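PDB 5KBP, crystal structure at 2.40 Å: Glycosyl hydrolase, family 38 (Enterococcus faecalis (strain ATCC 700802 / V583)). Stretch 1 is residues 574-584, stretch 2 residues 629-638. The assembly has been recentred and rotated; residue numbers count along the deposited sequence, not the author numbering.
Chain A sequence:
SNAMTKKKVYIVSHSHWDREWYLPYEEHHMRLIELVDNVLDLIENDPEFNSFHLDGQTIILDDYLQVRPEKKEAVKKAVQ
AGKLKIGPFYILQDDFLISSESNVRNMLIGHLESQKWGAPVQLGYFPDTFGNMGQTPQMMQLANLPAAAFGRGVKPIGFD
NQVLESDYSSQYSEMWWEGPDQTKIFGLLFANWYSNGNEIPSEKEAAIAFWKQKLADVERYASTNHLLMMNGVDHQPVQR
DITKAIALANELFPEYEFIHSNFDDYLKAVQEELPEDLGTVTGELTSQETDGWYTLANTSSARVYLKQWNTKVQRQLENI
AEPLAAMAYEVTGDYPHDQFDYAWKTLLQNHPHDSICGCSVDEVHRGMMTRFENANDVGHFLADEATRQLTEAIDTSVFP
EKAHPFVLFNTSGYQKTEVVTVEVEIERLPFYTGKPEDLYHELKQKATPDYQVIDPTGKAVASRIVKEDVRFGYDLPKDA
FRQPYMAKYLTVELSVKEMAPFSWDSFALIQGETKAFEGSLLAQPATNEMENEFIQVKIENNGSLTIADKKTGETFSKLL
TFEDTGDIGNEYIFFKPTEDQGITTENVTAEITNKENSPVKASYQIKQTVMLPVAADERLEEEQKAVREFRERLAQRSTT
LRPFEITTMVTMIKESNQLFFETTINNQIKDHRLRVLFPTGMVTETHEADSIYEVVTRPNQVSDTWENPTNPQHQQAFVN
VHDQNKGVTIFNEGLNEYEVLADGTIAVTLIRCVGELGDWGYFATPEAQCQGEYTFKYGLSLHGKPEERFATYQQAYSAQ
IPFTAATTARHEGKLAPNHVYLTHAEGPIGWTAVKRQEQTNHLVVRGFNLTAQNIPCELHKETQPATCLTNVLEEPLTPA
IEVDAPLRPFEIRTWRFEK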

# COMPACT_ATOMS: atom_id res chain seq x y z
N PHE A 574 -22.26 5.21 -16.40
CA PHE A 574 -21.87 5.97 -17.58
C PHE A 574 -23.05 6.77 -18.09
O PHE A 574 -24.19 6.28 -18.10
CB PHE A 574 -21.35 5.03 -18.68
CG PHE A 574 -21.26 5.67 -20.04
CD1 PHE A 574 -20.14 6.40 -20.40
CD2 PHE A 574 -22.29 5.53 -20.96
CE1 PHE A 574 -20.04 6.98 -21.65
CE2 PHE A 574 -22.20 6.12 -22.22
CZ PHE A 574 -21.07 6.85 -22.56
N PHE A 575 -22.79 8.00 -18.51
CA PHE A 575 -23.84 8.84 -19.09
C PHE A 575 -23.20 9.78 -20.10
O PHE A 575 -22.40 10.65 -19.73
CB PHE A 575 -24.58 9.63 -18.01
CG PHE A 575 -25.72 10.45 -18.54
CD1 PHE A 575 -26.94 9.86 -18.84
CD2 PHE A 575 -25.57 11.81 -18.76
CE1 PHE A 575 -27.99 10.62 -19.33
CE2 PHE A 575 -26.62 12.57 -19.26
CZ PHE A 575 -27.83 11.97 -19.55
N LYS A 576 -23.56 9.61 -21.36
CA LYS A 576 -23.04 10.47 -22.42
C LYS A 576 -23.74 11.82 -22.38
O LYS A 576 -24.96 11.87 -22.23
CB LYS A 576 -23.24 9.82 -23.79
CG LYS A 576 -22.71 10.62 -24.96
CD LYS A 576 -23.12 9.99 -26.28
CE LYS A 576 -24.63 9.95 -26.43
NZ LYS A 576 -25.05 9.35 -27.73
N PRO A 577 -23.00 12.93 -22.49
CA PRO A 577 -23.65 14.24 -22.58
C PRO A 577 -24.62 14.29 -23.75
O PRO A 577 -24.42 13.63 -24.78
CB PRO A 577 -22.48 15.22 -22.76
CG PRO A 577 -21.29 14.36 -23.10
CD PRO A 577 -21.53 13.05 -22.44
N THR A 578 -25.68 15.09 -23.59
CA THR A 578 -26.84 14.99 -24.47
C THR A 578 -26.53 15.41 -25.90
O THR A 578 -27.19 14.95 -26.83
CB THR A 578 -27.99 15.82 -23.91
OG1 THR A 578 -27.62 17.20 -23.86
CG2 THR A 578 -28.35 15.36 -22.50
N GLU A 579 -25.54 16.28 -26.10
CA GLU A 579 -25.19 16.74 -27.44
C GLU A 579 -24.04 15.96 -28.06
O GLU A 579 -23.75 16.15 -29.24
CB GLU A 579 -24.85 18.24 -27.42
CG GLU A 579 -25.84 19.10 -26.66
CD GLU A 579 -27.28 18.89 -27.11
OE1 GLU A 579 -27.51 18.75 -28.33
OE2 GLU A 579 -28.18 18.87 -26.25
N ASP A 580 -23.38 15.10 -27.29
CA ASP A 580 -22.24 14.36 -27.81
C ASP A 580 -22.71 13.26 -28.75
O ASP A 580 -23.58 12.45 -28.41
CB ASP A 580 -21.43 13.76 -26.66
CG ASP A 580 -20.22 12.99 -27.13
OD1 ASP A 580 -19.70 13.30 -28.23
OD2 ASP A 580 -19.78 12.07 -26.41
N GLN A 581 -22.13 13.23 -29.96
CA GLN A 581 -22.46 12.23 -30.96
C GLN A 581 -21.28 11.30 -31.26
O GLN A 581 -21.35 10.51 -32.20
CB GLN A 581 -22.94 12.91 -32.24
CG GLN A 581 -24.29 13.59 -32.09
CD GLN A 581 -24.58 14.58 -33.20
OE1 GLN A 581 -23.74 15.42 -33.53
NE2 GLN A 581 -25.78 14.50 -33.77
N GLY A 582 -20.21 11.38 -30.48
CA GLY A 582 -19.12 10.44 -30.58
C GLY A 582 -18.03 10.88 -31.55
O GLY A 582 -18.23 11.74 -32.41
N ILE A 583 -16.87 10.26 -31.40
CA ILE A 583 -15.73 10.46 -32.29
C ILE A 583 -15.13 9.09 -32.59
O ILE A 583 -14.80 8.34 -31.67
CB ILE A 583 -14.66 11.39 -31.68
CG1 ILE A 583 -15.22 12.80 -31.49
CG2 ILE A 583 -13.42 11.42 -32.55
CD1 ILE A 583 -14.27 13.75 -30.80
N THR A 584 -15.01 8.77 -33.88
CA THR A 584 -14.57 7.45 -34.30
C THR A 584 -13.33 7.55 -35.18
O THR A 584 -13.02 8.61 -35.73
CB THR A 584 -15.68 6.71 -35.06
OG1 THR A 584 -15.25 5.37 -35.36
CG2 THR A 584 -16.01 7.43 -36.36
N GLU A 629 -28.62 14.99 -10.15
CA GLU A 629 -28.81 13.69 -10.78
C GLU A 629 -28.21 13.69 -12.18
O GLU A 629 -28.37 14.65 -12.94
CB GLU A 629 -30.30 13.35 -10.84
CG GLU A 629 -30.60 11.94 -11.34
N PHE A 630 -27.50 12.61 -12.52
CA PHE A 630 -26.69 12.60 -13.73
C PHE A 630 -27.55 12.74 -14.99
O PHE A 630 -27.08 13.29 -15.99
CB PHE A 630 -25.84 11.33 -13.80
CG PHE A 630 -26.63 10.06 -13.82
CD1 PHE A 630 -27.05 9.51 -15.03
CD2 PHE A 630 -26.95 9.40 -12.65
CE1 PHE A 630 -27.77 8.33 -15.05
CE2 PHE A 630 -27.67 8.22 -12.67
CZ PHE A 630 -28.08 7.68 -13.87
N ARG A 631 -28.79 12.25 -14.96
CA ARG A 631 -29.65 12.37 -16.13
C ARG A 631 -30.07 13.80 -16.41
O ARG A 631 -30.41 14.12 -17.56
CB ARG A 631 -30.89 11.49 -15.97
CG ARG A 631 -30.68 10.04 -16.38
CD ARG A 631 -32.01 9.30 -16.47
NE ARG A 631 -32.59 9.06 -15.15
CZ ARG A 631 -33.83 8.62 -14.95
NH1 ARG A 631 -34.63 8.39 -15.98
NH2 ARG A 631 -34.27 8.42 -13.72
N GLU A 632 -30.05 14.68 -15.41
CA GLU A 632 -30.43 16.07 -15.57
C GLU A 632 -29.24 16.99 -15.81
O GLU A 632 -29.36 18.21 -15.68
CB GLU A 632 -31.22 16.55 -14.34
CG GLU A 632 -32.44 15.71 -14.02
CD GLU A 632 -33.57 15.93 -15.01
OE1 GLU A 632 -33.73 17.07 -15.50
OE2 GLU A 632 -34.30 14.96 -15.30
N ARG A 633 -28.08 16.42 -16.17
CA ARG A 633 -26.86 17.20 -16.30
C ARG A 633 -26.75 17.80 -17.69
O ARG A 633 -26.92 17.10 -18.70
CB ARG A 633 -25.64 16.33 -15.98
CG ARG A 633 -25.53 15.99 -14.50
CD ARG A 633 -24.27 15.23 -14.15
NE ARG A 633 -24.14 15.09 -12.71
CZ ARG A 633 -23.20 14.38 -12.10
NH1 ARG A 633 -22.29 13.73 -12.81
NH2 ARG A 633 -23.17 14.32 -10.77
N LEU A 634 -26.47 19.10 -17.74
CA LEU A 634 -26.40 19.85 -18.99
C LEU A 634 -24.98 19.98 -19.53
O LEU A 634 -24.80 20.54 -20.62
CB LEU A 634 -26.99 21.25 -18.80
CG LEU A 634 -28.37 21.33 -18.15
CD1 LEU A 634 -28.72 22.77 -17.81
CD2 LEU A 634 -29.42 20.70 -19.05
N ALA A 635 -23.98 19.49 -18.80
CA ALA A 635 -22.60 19.65 -19.24
C ALA A 635 -22.36 18.92 -20.56
O ALA A 635 -22.93 17.86 -20.81
CB ALA A 635 -21.64 19.12 -18.17
N GLN A 636 -21.52 19.52 -21.40
CA GLN A 636 -21.12 18.93 -22.66
C GLN A 636 -19.60 18.81 -22.71
O GLN A 636 -18.88 19.31 -21.84
CB GLN A 636 -21.63 19.77 -23.84
CG GLN A 636 -23.12 20.04 -23.80
CD GLN A 636 -23.95 18.77 -23.83
OE1 GLN A 636 -23.56 17.78 -24.44
NE2 GLN A 636 -25.10 18.79 -23.17
N ARG A 637 -19.11 18.13 -23.75
CA ARG A 637 -17.68 18.00 -23.93
C ARG A 637 -17.06 19.36 -24.24
O ARG A 637 -17.68 20.21 -24.89
CB ARG A 637 -17.37 17.01 -25.06
CG ARG A 637 -18.11 15.69 -24.95
CD ARG A 637 -17.47 14.63 -25.82
NE ARG A 637 -16.17 14.22 -25.30
CZ ARG A 637 -15.43 13.25 -25.83
NH1 ARG A 637 -15.85 12.60 -26.90
NH2 ARG A 637 -14.25 12.95 -25.29
N SER A 638 -15.84 19.57 -23.75
CA SER A 638 -15.15 20.83 -23.99
C SER A 638 -14.89 21.01 -25.48
O SER A 638 -14.69 20.05 -26.23
CB SER A 638 -13.83 20.88 -23.22
OG SER A 638 -13.13 22.07 -23.49

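The two stretches are mostly loop and bury 509 Å² between them, both sides summed. Stretch 2 begins with Glu629, which does not reach stretch 1; its carboxylate is not modelled.

Phe630 opens the contact. It lies in a short 3-10 segment, is buried, and points its CA-to-CB bond toward stretch 1. The edge of its ring turns to the face of Phe575 in an offset edge-to-face pair, with centroids 5.7 Å apart and planes at 65°. The closest ring atoms are Phe630 CD1 and Phe575 CD1, at 3.8 Å. The backbone takes part as well: Phe630 O lies over one face of the Phe575 ring, 3.4 Å from Phe575 CE2. Phe630 O also accepts a backbone hydrogen bond from Arg633 N (3.3 Å).

Arg631 directs its CA-to-CB bond away, yet its backbone packs well. Arg631 CA sits over the face of the Phe575 ring, 3.9 Å from Phe575 CZ, in a CH-pi contact. Phe575, with chi1 t, thus gives a flat apolar surface to both residues of the 3-10 segment.

Arg633 is buried and approaches mainly by its backbone: Arg633 O is 4.4 Å from Thr578 CG2. The CA-to-CB bond of Leu634 points away. Ala635 also contributes its carbonyl, with Ala635 O 3.3 Å from Pro577 CB.

Gln636 is the polar centre of the contact. Its CA-to-CB bond runs sideways, but chi1 and chi2, both m, bring the amide nearer to stretch 1. An amide suits this place because it can donate and accept at once. Gln636 OE1 accepts from Glu579 N (3.0 Å), and Gln636 NE2 donates to Thr578 OG1 (3.1 Å). Gln636 NE2 also makes a weak hydrogen bond to Leu634 O (3.1 Å). Thr578 OG1 in turn donates to Glu579 OE2 (3.0 Å), so the hydroxyl serves both as acceptor and as donor. These partners sit in a type I turn from Pro577 to Asp580, closed by Asp580 N to Pro577 O (3.1 Å). The turn leaves Glu579 N free to meet the glutamine. Pro577, itself buried, packs Pro577 CB 3.2 Å from Gln636 OE1.

The CA-to-CB bond of Arg637 points toward stretch 1, and the residue combines apolar and charged contacts. Arg637 CG lies 3.9 Å from Pro577 CG, and Arg637 CD lies 3.5 Å from Asp580 CG. Arg637 NH1 forms a long salt bridge with Asp580 OD2 (4.0 Å); both atoms are also hydrogen-bonded elsewhere in the structure. Asp580 OD1 accepts from Gly582 N (3.0 Å).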